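Local coordinates for protein Agap007691-pb (Anopheles gambiae, PDB 5C98) that is of unsettled function but belongs to the serpin family, whose members commonly inhibit serine proteases, and may act as such an inhibitor, at residues 40-45 against 321-326; 94-99 against 147-152; 175-180 against 325-330; 279-284 against 370-375. All blocks are in the same frame, centred on the assembly; numbering follows the deposited sequence. Where two conformers were deposited one is given.

Interaction 1 of 4, residues 40-45 against 321-326; sequences AVSPYH and FIQHCY
Strand 321-326 passes over the junction where strand 39-41 gives way to helix 43-51, and the closest backbone approach brings Ala40 CA to 5.8 Å from Cys325 CA. This is the shutter region of the serpin fold, where the start of a buried helix lies beneath the central strands of the large sheet. Gln323 carries the contact. Its CG is anti to the backbone N (chi1 -177°) and the chain runs extended beyond it, bringing the amide to the backbone of Ser42, whose N-H and C=O it takes with OE1 and NE2. Ser42 N gives its hydrogen to Gln323 OE1 at 2.9 Å in a nearly straight bond, the donor standing above the plane of the amide carbonyl. Gln323 NE2 returns a bond of 3.1 Å to Ser42 O, with that acceptor in the plane of the amide. Paired in this way, the two bonds fix the rotation of the amide and satisfy the buried N-H and C=O of Ser42 beside the helix start. Ser42 is also the N-cap: its OG accepts from His45 N at 3.2 Å and meets Leu367 O of the neighbouring strand. Ser173 OG of strand 169-177 bonds both Gln323 NE2 and His45 ND1, tying the amide to the imidazole. Nearer the other end Cys325 CB makes an apolar contact with Ala40 CB at 3.8 Å. The same CB also approaches Ala40 O, at 3.4 Å. Cys325 SG reaches over the Val41-Ser42 link, 3.7 Å from Val41 CA.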
loop_
_atom_site.group_PDB
_atom_site.type_symbol
_atom_site.label_atom_id
_atom_site.label_comp_id
_atom_site.label_asym_id
_atom_site.label_seq_id
_atom_site.Cartn_x
_atom_site.Cartn_y
_atom_site.Cartn_z
ATOM N N ALA A 40 5.954 -3.027 -0.491
ATOM C CA ALA A 40 5.045 -1.942 -0.802
ATOM C C ALA A 40 3.743 -2.277 -0.090
ATOM O O ALA A 40 3.234 -3.400 -0.221
ATOM C CB ALA A 40 4.833 -1.810 -2.311
ATOM N N VAL A 41 3.225 -1.321 0.667
ATOM C CA VAL A 41 1.955 -1.452 1.372
ATOM C C VAL A 41 1.149 -0.168 1.211
ATOM O O VAL A 41 1.689 0.909 0.951
ATOM C CB VAL A 41 2.123 -1.797 2.872
ATOM C CG1 VAL A 41 2.650 -3.222 3.032
ATOM C CG2 VAL A 41 3.053 -0.797 3.577
ATOM N N SER A 42 -0.168 -0.265 1.406
ATOM C CA SER A 42 -1.043 0.902 1.439
ATOM C C SER A 42 -1.865 0.835 2.709
ATOM O O SER A 42 -2.978 0.297 2.719
ATOM C CB SER A 42 -1.946 0.918 0.213
ATOM O OG SER A 42 -2.855 1.981 0.305
ATOM N N PRO A 43 -1.337 1.360 3.802
ATOM C CA PRO A 43 -2.138 1.427 5.033
ATOM C C PRO A 43 -3.430 2.193 4.836
ATOM O O PRO A 43 -4.434 1.894 5.488
ATOM C CB PRO A 43 -1.176 2.099 6.020
ATOM C CG PRO A 43 0.214 1.684 5.487
ATOM C CD PRO A 43 0.056 1.786 4.025
ATOM N N TYR A 44 -3.420 3.207 3.983
ATOM C CA TYR A 44 -4.637 3.962 3.724
ATOM C C TYR A 44 -5.714 3.047 3.188
ATOM O O TYR A 44 -6.872 3.137 3.617
ATOM C CB TYR A 44 -4.344 5.086 2.729
ATOM C CG TYR A 44 -5.466 6.101 2.493
ATOM C CD1 TYR A 44 -6.190 6.620 3.556
ATOM C CD2 TYR A 44 -5.714 6.589 1.228
ATOM C CE1 TYR A 44 -7.160 7.584 3.354
ATOM C CE2 TYR A 44 -6.701 7.555 1.018
ATOM C CZ TYR A 44 -7.394 8.029 2.082
ATOM O OH TYR A 44 -8.358 8.997 1.909
ATOM N N HIS A 45 -5.378 2.168 2.225
ATOM C CA HIS A 45 -6.411 1.273 1.730
ATOM C C HIS A 45 -6.752 0.169 2.732
ATOM O O HIS A 45 -7.889 -0.317 2.741
ATOM C CB HIS A 45 -6.080 0.730 0.369
ATOM C CG HIS A 45 -7.273 0.187 -0.326
ATOM N ND1 HIS A 45 -7.393 -1.133 -0.687
ATOM C CD2 HIS A 45 -8.403 0.800 -0.727
ATOM C CE1 HIS A 45 -8.566 -1.313 -1.275
ATOM N NE2 HIS A 45 -9.202 -0.154 -1.301
ATOM N N PHE A 321 -7.039 -11.082 6.004
ATOM C CA PHE A 321 -6.983 -9.832 5.235
ATOM C C PHE A 321 -5.608 -9.802 4.597
ATOM O O PHE A 321 -4.609 -9.682 5.310
ATOM C CB PHE A 321 -7.209 -8.624 6.151
ATOM C CG PHE A 321 -7.274 -7.289 5.433
ATOM C CD1 PHE A 321 -7.305 -7.214 4.045
ATOM C CD2 PHE A 321 -7.300 -6.108 6.156
ATOM C CE1 PHE A 321 -7.368 -5.968 3.383
ATOM C CE2 PHE A 321 -7.347 -4.881 5.493
ATOM C CZ PHE A 321 -7.383 -4.824 4.124
ATOM N N ILE A 322 -5.551 -9.943 3.275
ATOM C CA ILE A 322 -4.321 -9.915 2.497
ATOM C C ILE A 322 -4.338 -8.695 1.591
ATOM O O ILE A 322 -5.361 -8.388 0.970
ATOM C CB ILE A 322 -4.168 -11.198 1.653
ATOM C CG1 ILE A 322 -4.077 -12.438 2.557
ATOM C CG2 ILE A 322 -2.957 -11.105 0.748
ATOM C CD1 ILE A 322 -2.911 -12.460 3.505
ATOM N N GLN A 323 -3.191 -8.040 1.487
ATOM C CA GLN A 323 -2.981 -6.932 0.566
ATOM C C GLN A 323 -1.886 -7.278 -0.430
ATOM O O GLN A 323 -0.925 -7.975 -0.107
ATOM C CB GLN A 323 -2.598 -5.649 1.294
ATOM C CG GLN A 323 -2.441 -4.442 0.412
ATOM C CD GLN A 323 -2.312 -3.153 1.199
ATOM O OE1 GLN A 323 -1.286 -2.876 1.824
ATOM N NE2 GLN A 323 -3.365 -2.350 1.179
ATOM N N HIS A 324 -2.023 -6.784 -1.661
ATOM C CA HIS A 324 -1.000 -6.937 -2.687
ATOM C C HIS A 324 -0.860 -5.611 -3.401
ATOM O O HIS A 324 -1.856 -5.031 -3.851
ATOM C CB HIS A 324 -1.395 -8.046 -3.672
ATOM C CG HIS A 324 -0.242 -8.787 -4.266
ATOM N ND1 HIS A 324 -0.252 -10.158 -4.433
ATOM C CD2 HIS A 324 0.937 -8.361 -4.773
ATOM C CE1 HIS A 324 0.872 -10.539 -5.008
ATOM N NE2 HIS A 324 1.618 -9.469 -5.225
ATOM N N CYS A 325 0.361 -5.093 -3.435
ATOM C CA CYS A 325 0.622 -3.780 -3.985
ATOM C C CYS A 325 1.619 -3.873 -5.120
ATOM O O CYS A 325 2.474 -4.760 -5.147
ATOM C CB CYS A 325 1.194 -2.855 -2.932
ATOM S SG CYS A 325 -0.032 -2.353 -1.669
ATOM N N TYR A 326 1.524 -2.919 -6.034
ATOM C CA TYR A 326 2.384 -2.848 -7.199
ATOM C C TYR A 326 2.799 -1.408 -7.462
ATOM O O TYR A 326 1.986 -0.486 -7.333
ATOM C CB TYR A 326 1.627 -3.352 -8.425
ATOM C CG TYR A 326 2.361 -3.179 -9.757
ATOM C CD1 TYR A 326 3.339 -4.071 -10.152
ATOM C CD2 TYR A 326 2.072 -2.110 -10.591
ATOM C CE1 TYR A 326 4.036 -3.906 -11.383
ATOM C CE2 TYR A 326 2.752 -1.930 -11.810
ATOM C CZ TYR A 326 3.706 -2.840 -12.203
ATOM O OH TYR A 326 4.377 -2.686 -13.422
#

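Interaction 2 of 4, residues 94-99 against 147-152; sequences HLKALS and ANTEIE
Lys96 lays its aliphatic chain across the turn that follows helix 133-146, overlapping Thr149 first and the carbonyls of Ala147 and Asn148 farther out. Lys96 CB is 3.5 Å from Thr149 OG1, the two side chains running antiparallel alongside. At the far end Lys96 CE comes within 3.4 Å of Asn148 O. A bend at the last torsion (chi4 -51°) turns NZ aside, and its hydrogen bond goes to Gly92 O. Beside the lysine, Leu98 CD1 presses on Ala147 CB at 3.5 Å, tighter than usual for two methyl carbons. Helix 133-146 crosses the front of the large sheet in the serpin fold, and this contact seats the turn at its end on strand 95-104; Thr149 O is hydrogen-bonded by Ser176 OG of the next strand. No direct hydrogen bond joins the two segments, and water does that work. One molecule donates to Lys96 O at 3.2 Å and lies 2.6 Å from Thr149 OG1; another donates to Ala147 O and meets Lys96 NZ only weakly. The turn bonds directly elsewhere in the sheet; between these two segments the hold is carbon packing plus solvent bridges, suited to a surface contact.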
loop_
_atom_site.group_PDB
_atom_site.type_symbol
_atom_site.label_atom_id
_atom_site.label_comp_id
_atom_site.label_asym_id
_atom_site.label_seq_id
_atom_site.Cartn_x
_atom_site.Cartn_y
_atom_site.Cartn_z
ATOM N N HIS A 94 -4.643 5.683 -13.316
ATOM C CA HIS A 94 -3.502 6.203 -12.592
ATOM C C HIS A 94 -3.135 5.385 -11.359
ATOM O O HIS A 94 -1.945 5.134 -11.088
ATOM C CB HIS A 94 -3.781 7.645 -12.154
ATOM C CG HIS A 94 -4.219 8.543 -13.260
ATOM N ND1 HIS A 94 -3.406 8.870 -14.323
ATOM C CD2 HIS A 94 -5.387 9.192 -13.463
ATOM C CE1 HIS A 94 -4.059 9.678 -15.138
ATOM N NE2 HIS A 94 -5.262 9.892 -14.639
ATOM N N LEU A 95 -4.133 4.981 -10.592
ATOM C CA LEU A 95 -3.936 4.248 -9.357
ATOM C C LEU A 95 -5.211 3.456 -9.166
ATOM O O LEU A 95 -6.313 4.023 -9.199
ATOM C CB LEU A 95 -3.713 5.204 -8.183
ATOM C CG LEU A 95 -3.400 4.541 -6.833
ATOM C CD1 LEU A 95 -2.603 5.503 -5.958
ATOM C CD2 LEU A 95 -4.630 4.054 -6.108
ATOM N N LYS A 96 -5.065 2.144 -9.010
ATOM C CA LYS A 96 -6.202 1.274 -8.760
ATOM C C LYS A 96 -6.143 0.797 -7.324
ATOM O O LYS A 96 -5.128 0.251 -6.900
ATOM C CB LYS A 96 -6.184 0.104 -9.730
ATOM C CG LYS A 96 -6.507 0.535 -11.163
ATOM C CD LYS A 96 -6.583 -0.675 -12.116
ATOM C CE LYS A 96 -6.696 -0.238 -13.563
ATOM N NZ LYS A 96 -7.788 0.741 -13.754
ATOM N N ALA A 97 -7.207 1.049 -6.570
ATOM C CA ALA A 97 -7.334 0.619 -5.177
ATOM C C ALA A 97 -8.666 -0.106 -5.092
ATOM O O ALA A 97 -9.727 0.532 -5.088
ATOM C CB ALA A 97 -7.286 1.799 -4.225
ATOM N N LEU A 98 -8.596 -1.435 -5.024
ATOM C CA LEU A 98 -9.763 -2.290 -5.188
ATOM C C LEU A 98 -9.829 -3.284 -4.050
ATOM O O LEU A 98 -8.849 -3.999 -3.801
ATOM C CB LEU A 98 -9.694 -3.053 -6.513
ATOM C CG LEU A 98 -9.782 -2.211 -7.791
ATOM C CD1 LEU A 98 -9.218 -2.986 -9.000
ATOM C CD2 LEU A 98 -11.219 -1.778 -8.020
ATOM N N SER A 99 -10.959 -3.339 -3.372
ATOM C CA SER A 99 -11.212 -4.354 -2.362
ATOM C C SER A 99 -12.098 -5.461 -2.912
ATOM O O SER A 99 -12.890 -5.271 -3.839
ATOM C CB SER A 99 -11.863 -3.765 -1.121
ATOM O OG SER A 99 -13.093 -3.141 -1.436
ATOM N N ALA A 147 -9.282 -6.845 -13.460
ATOM C CA ALA A 147 -9.172 -5.438 -13.130
ATOM C C ALA A 147 -7.993 -4.778 -13.818
ATOM O O ALA A 147 -7.872 -3.558 -13.720
ATOM C CB ALA A 147 -9.055 -5.275 -11.621
ATOM N N ASN A 148 -7.151 -5.555 -14.506
ATOM C CA ASN A 148 -6.033 -5.037 -15.297
ATOM C C ASN A 148 -5.170 -4.098 -14.454
ATOM O O ASN A 148 -4.971 -2.926 -14.764
ATOM C CB ASN A 148 -6.523 -4.366 -16.579
ATOM C CG ASN A 148 -5.424 -4.205 -17.606
ATOM O OD1 ASN A 148 -4.421 -4.917 -17.577
ATOM N ND2 ASN A 148 -5.609 -3.265 -18.522
ATOM N N THR A 149 -4.658 -4.656 -13.364
ATOM C CA THR A 149 -3.974 -3.883 -12.340
ATOM C C THR A 149 -2.557 -4.379 -12.105
ATOM O O THR A 149 -1.945 -4.049 -11.084
ATOM C CB THR A 149 -4.782 -3.905 -11.051
ATOM O OG1 THR A 149 -4.373 -2.797 -10.228
ATOM C CG2 THR A 149 -4.622 -5.260 -10.316
ATOM N N GLU A 150 -2.018 -5.147 -13.048
ATOM C CA GLU A 150 -0.641 -5.615 -13.013
ATOM C C GLU A 150 -0.369 -6.621 -11.900
ATOM O O GLU A 150 0.789 -6.816 -11.526
ATOM C CB GLU A 150 0.374 -4.461 -12.961
ATOM C CG GLU A 150 0.433 -3.633 -14.221
ATOM C CD GLU A 150 0.719 -4.486 -15.437
ATOM O OE1 GLU A 150 1.754 -5.183 -15.439
ATOM O OE2 GLU A 150 -0.110 -4.487 -16.368
ATOM N N ILE A 151 -1.401 -7.291 -11.383
ATOM C CA ILE A 151 -1.258 -8.321 -10.339
ATOM C C ILE A 151 -2.007 -9.545 -10.853
ATOM O O ILE A 151 -3.228 -9.649 -10.689
ATOM C CB ILE A 151 -1.795 -7.879 -8.967
ATOM C CG1 ILE A 151 -1.074 -6.645 -8.454
ATOM C CG2 ILE A 151 -1.603 -9.004 -7.952
ATOM C CD1 ILE A 151 -1.683 -6.046 -7.199
ATOM N N GLU A 152 -1.281 -10.471 -11.475
ATOM C CA GLU A 152 -1.879 -11.641 -12.101
ATOM C C GLU A 152 -1.946 -12.848 -11.178
ATOM O O GLU A 152 -2.665 -13.803 -11.489
ATOM C CB GLU A 152 -1.111 -12.016 -13.373
ATOM C CG GLU A 152 -1.122 -10.925 -14.438
ATOM C CD GLU A 152 -2.499 -10.704 -15.042
ATOM O OE1 GLU A 152 -3.043 -11.660 -15.640
ATOM O OE2 GLU A 152 -3.037 -9.579 -14.916
HETATM O O HOH W 1 -5.010 -2.869 -7.660
HETATM O O HOH W 2 -9.792 -1.795 -12.415
#

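Interaction 3 of 4, residues 175-180 against 325-330; sequences VSVLTP and CYLAVS
Tyr326 N and Val175 O meet near the C-terminal end of the parallel pairing of strands 169-177 and 320-328, the two central neighbours of the large serpin sheet, whose short segments run only 7° apart. The backbone is knit at one end. Tyr326 N donates to Val175 O at 3.0 Å, Val177 N donates to Tyr326 O at 2.9 Å, and CA-H contacts from Cys325 and Ser176 add to the same two carbonyls. On one face Val177 CG1 and Leu327 CD1 are flank neighbours at 3.7 Å, over Ile358 of strand 354-360 behind the sheet. On the other face Ser176 OG is 3.6 Å from Tyr326 CB and makes its hydrogen bond with Thr149 O of the covering turn. Tyr326 CG is anti to the backbone N (chi1 173°), and ring atom CD2 meets Leu178 CD2 at 3.9 Å, the leucine lying across the tyrosine side chain.

Beyond Val177 the strands part and water takes over. One molecule sits 2.6 Å from Val177 O and accepts from Ala328 N; a second lies 2.7 Å from both Thr179 O and Ala328 O. No strand lies between the two partners, the state expected of a serpin whose reactive loop has not entered the sheet. In inhibitory relatives the loop is inserted between these same strands, starting from this end. Bonded directly from Val175 to Val177 and bridged by solvent from there to Thr179, the seam could perhaps part at this end, if this protein inserts its loop as those relatives do.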
loop_
_atom_site.group_PDB
_atom_site.type_symbol
_atom_site.label_atom_id
_atom_site.label_comp_id
_atom_site.label_asym_id
_atom_site.label_seq_id
_atom_site.Cartn_x
_atom_site.Cartn_y
_atom_site.Cartn_z
ATOM N N VAL A 175 -3.568 -2.428 -4.316
ATOM C CA VAL A 175 -3.257 -1.031 -4.628
ATOM C C VAL A 175 -2.097 -1.007 -5.620
ATOM O O VAL A 175 -0.973 -1.390 -5.274
ATOM C CB VAL A 175 -2.932 -0.191 -3.401
ATOM C CG1 VAL A 175 -2.576 1.238 -3.803
ATOM C CG2 VAL A 175 -4.147 -0.220 -2.456
ATOM N N SER A 176 -2.370 -0.545 -6.827
ATOM C CA SER A 176 -1.407 -0.523 -7.914
ATOM C C SER A 176 -1.245 0.893 -8.408
ATOM O O SER A 176 -2.215 1.527 -8.819
ATOM C CB SER A 176 -1.844 -1.418 -9.069
ATOM O OG SER A 176 -1.946 -2.740 -8.592
ATOM N N VAL A 177 -0.015 1.380 -8.383
ATOM C CA VAL A 177 0.316 2.669 -8.969
ATOM C C VAL A 177 0.735 2.395 -10.407
ATOM O O VAL A 177 1.728 1.697 -10.636
ATOM C CB VAL A 177 1.447 3.348 -8.184
ATOM C CG1 VAL A 177 1.876 4.651 -8.889
ATOM C CG2 VAL A 177 1.013 3.563 -6.752
ATOM N N LEU A 178 -0.016 2.930 -11.357
ATOM C CA LEU A 178 0.144 2.615 -12.768
ATOM C C LEU A 178 0.592 3.798 -13.619
ATOM O O LEU A 178 1.038 3.588 -14.752
ATOM C CB LEU A 178 -1.168 2.042 -13.324
ATOM C CG LEU A 178 -1.706 0.847 -12.534
ATOM C CD1 LEU A 178 -3.127 0.503 -12.969
ATOM C CD2 LEU A 178 -0.780 -0.348 -12.677
ATOM N N THR A 179 0.526 5.009 -13.100
ATOM C CA THR A 179 0.870 6.169 -13.900
ATOM C C THR A 179 2.382 6.211 -14.137
ATOM O O THR A 179 3.160 5.873 -13.239
ATOM C CB THR A 179 0.416 7.427 -13.162
ATOM O OG1 THR A 179 -1.007 7.492 -13.159
ATOM C CG2 THR A 179 0.903 8.641 -13.832
ATOM N N PRO A 180 2.824 6.629 -15.327
ATOM C CA PRO A 180 4.267 6.730 -15.569
ATOM C C PRO A 180 4.852 7.924 -14.837
ATOM O O PRO A 180 4.172 8.909 -14.545
ATOM C CB PRO A 180 4.375 6.934 -17.087
ATOM C CG PRO A 180 3.074 7.409 -17.510
ATOM C CD PRO A 180 2.036 6.937 -16.533
ATOM N N CYS A 325 0.361 -5.093 -3.435
ATOM C CA CYS A 325 0.622 -3.780 -3.985
ATOM C C CYS A 325 1.619 -3.873 -5.120
ATOM O O CYS A 325 2.474 -4.760 -5.147
ATOM C CB CYS A 325 1.194 -2.855 -2.932
ATOM S SG CYS A 325 -0.032 -2.353 -1.669
ATOM N N TYR A 326 1.524 -2.919 -6.034
ATOM C CA TYR A 326 2.384 -2.848 -7.199
ATOM C C TYR A 326 2.799 -1.408 -7.462
ATOM O O TYR A 326 1.986 -0.486 -7.333
ATOM C CB TYR A 326 1.627 -3.352 -8.425
ATOM C CG TYR A 326 2.361 -3.179 -9.757
ATOM C CD1 TYR A 326 3.339 -4.071 -10.152
ATOM C CD2 TYR A 326 2.072 -2.110 -10.591
ATOM C CE1 TYR A 326 4.036 -3.906 -11.383
ATOM C CE2 TYR A 326 2.752 -1.930 -11.810
ATOM C CZ TYR A 326 3.706 -2.840 -12.203
ATOM O OH TYR A 326 4.377 -2.686 -13.422
ATOM N N LEU A 327 4.060 -1.242 -7.850
ATOM C CA LEU A 327 4.636 0.012 -8.318
ATOM C C LEU A 327 5.771 -0.332 -9.269
ATOM O O LEU A 327 6.535 -1.253 -8.999
ATOM C CB LEU A 327 5.226 0.806 -7.143
ATOM C CG LEU A 327 6.064 2.030 -7.510
ATOM C CD1 LEU A 327 5.209 3.148 -8.136
ATOM C CD2 LEU A 327 6.765 2.553 -6.296
ATOM N N ALA A 328 5.904 0.416 -10.368
ATOM C CA ALA A 328 7.066 0.284 -11.245
ATOM C C ALA A 328 7.484 1.669 -11.736
ATOM O O ALA A 328 6.685 2.612 -11.722
ATOM C CB ALA A 328 6.760 -0.656 -12.396
ATOM N N VAL A 329 8.764 1.821 -12.082
ATOM C CA VAL A 329 9.231 3.046 -12.729
ATOM C C VAL A 329 9.908 2.697 -14.052
ATOM O O VAL A 329 10.377 1.575 -14.249
ATOM C CB VAL A 329 10.147 3.917 -11.840
ATOM C CG1 VAL A 329 9.378 4.483 -10.652
ATOM C CG2 VAL A 329 11.369 3.130 -11.378
ATOM N N SER A 330 9.909 3.650 -14.978
ATOM C CA SER A 330 10.448 3.412 -16.314
ATOM C C SER A 330 10.780 4.757 -16.954
ATOM O O SER A 330 10.585 5.816 -16.355
ATOM C CB SER A 330 9.436 2.617 -17.155
ATOM O OG SER A 330 10.001 2.194 -18.387
HETATM O O HOH W 3 3.704 1.557 -12.315
HETATM O O HOH W 4 4.833 3.802 -13.290
#

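Interaction 4 of 4, residues 279-284 against 370-375; sequences PKFFVR and GNFSKY
The Phe372 ring takes Phe281 CB over one face, while Val283 CG2 sits at its edge, near the ring plane. The first is a CH-pi contact, with Phe281 CB 3.9 Å from the ring centroid and 18° off the normal. Phe281 has its CG between the backbone N and the carbonyl carbon (chi1 77°), from where its own ring leans obliquely on Phe372: the planes differ by 38° and Phe281 CD2 is 3.7 Å from Phe372 CD1. Pro279 O lies in plane at the edge of the Phe281 ring. Pro279 CG adds to the grip, meeting Phe372 CE2 at 3.9 Å. Val283 CG2 touches Phe372 CD1 at 4.1 Å.

The contact joins the break in strand 270-287, where it passes into the large sheet, to the end of strand 366-372 in the sheet packed behind it. The aromatic cluster reaches farther in the serpin core, for Phe281 also meets Phe354 and Phe372 meets Phe195, both edge-to-face. Asn371 points away from strand 270-287; its ND2 bonds Ser373 OG at 2.9 Å and Cys37 O. With no hydrogen bond across the segments, the two strands are held here mainly by ring, methylene and methyl surfaces, a cohesion that rests on shape and burial more than on directed bonds.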
loop_
_atom_site.group_PDB
_atom_site.type_symbol
_atom_site.label_atom_id
_atom_site.label_comp_id
_atom_site.label_asym_id
_atom_site.label_seq_id
_atom_site.Cartn_x
_atom_site.Cartn_y
_atom_site.Cartn_z
ATOM N N PRO A 279 17.584 2.753 -10.084
ATOM C CA PRO A 279 17.334 1.496 -10.802
ATOM C C PRO A 279 15.980 1.511 -11.496
ATOM O O PRO A 279 15.016 2.108 -11.011
ATOM C CB PRO A 279 17.387 0.430 -9.700
ATOM C CG PRO A 279 17.129 1.163 -8.451
ATOM C CD PRO A 279 17.671 2.541 -8.631
ATOM N N LYS A 280 15.919 0.860 -12.664
ATOM C CA LYS A 280 14.639 0.591 -13.317
ATOM C C LYS A 280 14.018 -0.559 -12.537
ATOM O O LYS A 280 14.359 -1.717 -12.756
ATOM C CB LYS A 280 14.861 0.224 -14.781
ATOM C CG LYS A 280 13.594 0.136 -15.580
ATOM C CD LYS A 280 13.870 -0.329 -17.002
ATOM C CE LYS A 280 12.582 -0.733 -17.697
ATOM N NZ LYS A 280 11.955 0.395 -18.431
ATOM N N PHE A 281 13.117 -0.255 -11.602
ATOM C CA PHE A 281 12.702 -1.239 -10.621
ATOM C C PHE A 281 11.191 -1.342 -10.577
ATOM O O PHE A 281 10.454 -0.471 -11.052
ATOM C CB PHE A 281 13.237 -0.935 -9.182
ATOM C CG PHE A 281 12.490 0.151 -8.446
ATOM C CD1 PHE A 281 12.753 1.498 -8.655
ATOM C CD2 PHE A 281 11.508 -0.173 -7.517
ATOM C CE1 PHE A 281 12.071 2.488 -7.992
ATOM C CE2 PHE A 281 10.812 0.836 -6.825
ATOM C CZ PHE A 281 11.079 2.157 -7.071
ATOM N N PHE A 282 10.750 -2.441 -9.992
ATOM C CA PHE A 282 9.367 -2.568 -9.579
ATOM C C PHE A 282 9.361 -3.240 -8.218
ATOM O O PHE A 282 10.347 -3.857 -7.794
ATOM C CB PHE A 282 8.557 -3.381 -10.578
ATOM C CG PHE A 282 8.840 -4.841 -10.517
ATOM C CD1 PHE A 282 9.937 -5.375 -11.152
ATOM C CD2 PHE A 282 7.995 -5.679 -9.798
ATOM C CE1 PHE A 282 10.189 -6.729 -11.092
ATOM C CE2 PHE A 282 8.244 -7.023 -9.714
ATOM C CZ PHE A 282 9.351 -7.553 -10.371
ATOM N N VAL A 283 8.225 -3.098 -7.541
ATOM C CA VAL A 283 7.937 -3.837 -6.323
ATOM C C VAL A 283 6.528 -4.367 -6.488
ATOM O O VAL A 283 5.617 -3.611 -6.824
ATOM C CB VAL A 283 8.064 -2.968 -5.054
ATOM C CG1 VAL A 283 7.636 -3.725 -3.801
ATOM C CG2 VAL A 283 9.492 -2.519 -4.881
ATOM N N ARG A 284 6.363 -5.668 -6.325
ATOM C CA ARG A 284 5.048 -6.292 -6.334
ATOM C C ARG A 284 5.044 -7.252 -5.162
ATOM O O ARG A 284 5.693 -8.298 -5.226
ATOM C CB ARG A 284 4.796 -7.027 -7.639
ATOM C CG ARG A 284 3.365 -7.567 -7.719
ATOM C CD ARG A 284 3.171 -8.514 -8.839
ATOM N NE ARG A 284 3.065 -7.838 -10.122
ATOM C CZ ARG A 284 3.981 -7.875 -11.085
ATOM N NH1 ARG A 284 5.124 -8.533 -10.918
ATOM N NH2 ARG A 284 3.750 -7.241 -12.231
ATOM N N GLY A 370 6.973 2.021 0.802
ATOM C CA GLY A 370 7.738 0.805 0.636
ATOM C C GLY A 370 9.217 1.080 0.607
ATOM O O GLY A 370 9.676 2.184 0.926
ATOM N N ASN A 371 9.964 0.028 0.281
ATOM C CA ASN A 371 11.414 0.113 0.196
ATOM C C ASN A 371 11.904 -0.803 -0.905
ATOM O O ASN A 371 11.252 -1.793 -1.249
ATOM C CB ASN A 371 12.075 -0.255 1.524
ATOM C CG ASN A 371 11.918 -1.710 1.871
ATOM O OD1 ASN A 371 10.881 -2.121 2.361
ATOM N ND2 ASN A 371 12.967 -2.499 1.654
ATOM N N PHE A 372 13.054 -0.440 -1.470
ATOM C CA PHE A 372 13.754 -1.230 -2.460
ATOM C C PHE A 372 15.156 -1.484 -1.934
ATOM O O PHE A 372 15.990 -0.573 -1.865
ATOM C CB PHE A 372 13.758 -0.516 -3.813
ATOM C CG PHE A 372 14.319 -1.352 -4.905
ATOM C CD1 PHE A 372 13.595 -2.406 -5.385
ATOM C CD2 PHE A 372 15.597 -1.135 -5.396
ATOM C CE1 PHE A 372 14.111 -3.241 -6.377
ATOM C CE2 PHE A 372 16.113 -1.961 -6.397
ATOM C CZ PHE A 372 15.393 -2.996 -6.865
ATOM N N SER A 373 15.406 -2.740 -1.546
ATOM C CA SER A 373 16.621 -3.155 -0.870
ATOM C C SER A 373 17.222 -4.446 -1.392
ATOM O O SER A 373 18.423 -4.648 -1.200
ATOM C CB SER A 373 16.335 -3.361 0.608
ATOM O OG SER A 373 15.824 -2.169 1.147
ATOM N N LYS A 374 16.430 -5.350 -1.981
ATOM C CA LYS A 374 16.797 -6.738 -2.216
ATOM C C LYS A 374 16.862 -7.029 -3.709
ATOM O O LYS A 374 16.002 -6.575 -4.487
ATOM C CB LYS A 374 15.751 -7.651 -1.558
ATOM C CG LYS A 374 16.061 -9.138 -1.732
ATOM C CD LYS A 374 15.002 -10.048 -1.143
ATOM C CE LYS A 374 15.317 -11.505 -1.424
ATOM N NZ LYS A 374 14.224 -12.394 -0.963
ATOM N N TYR A 375 17.884 -7.798 -4.088
ATOM C CA TYR A 375 18.020 -8.273 -5.453
ATOM C C TYR A 375 17.198 -9.544 -5.643
ATOM O O TYR A 375 17.424 -10.552 -4.955
ATOM C CB TYR A 375 19.479 -8.565 -5.788
ATOM C CG TYR A 375 19.604 -9.119 -7.171
ATOM C CD1 TYR A 375 19.191 -8.375 -8.273
ATOM C CD2 TYR A 375 20.120 -10.374 -7.383
ATOM C CE1 TYR A 375 19.292 -8.877 -9.551
ATOM C CE2 TYR A 375 20.240 -10.892 -8.669
ATOM C CZ TYR A 375 19.815 -10.142 -9.745
ATOM O OH TYR A 375 19.946 -10.688 -11.013
#

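Interactions 1, 3 and 4 are buried, whereas interaction 2 lies at the surface, and the chemistry follows. Strand 320-328 serves both interaction 1 and interaction 3: through Gln323 and Cys325 it reaches the helix start behind the sheet, and through Tyr326 it pairs edge to edge with strand 169-177. That strand in turn bonds to Lys96 O through Ser176 N, linking the strand of interaction 2 to the same sheet. Interaction 4 sits on the other flank of strand 320-328, where Leu327 O meets Val283 N. Amide bonds dominate at the shutter, backbone bonds and water in the seam, water and methylenes at the turn, and aromatic packing between the sheets.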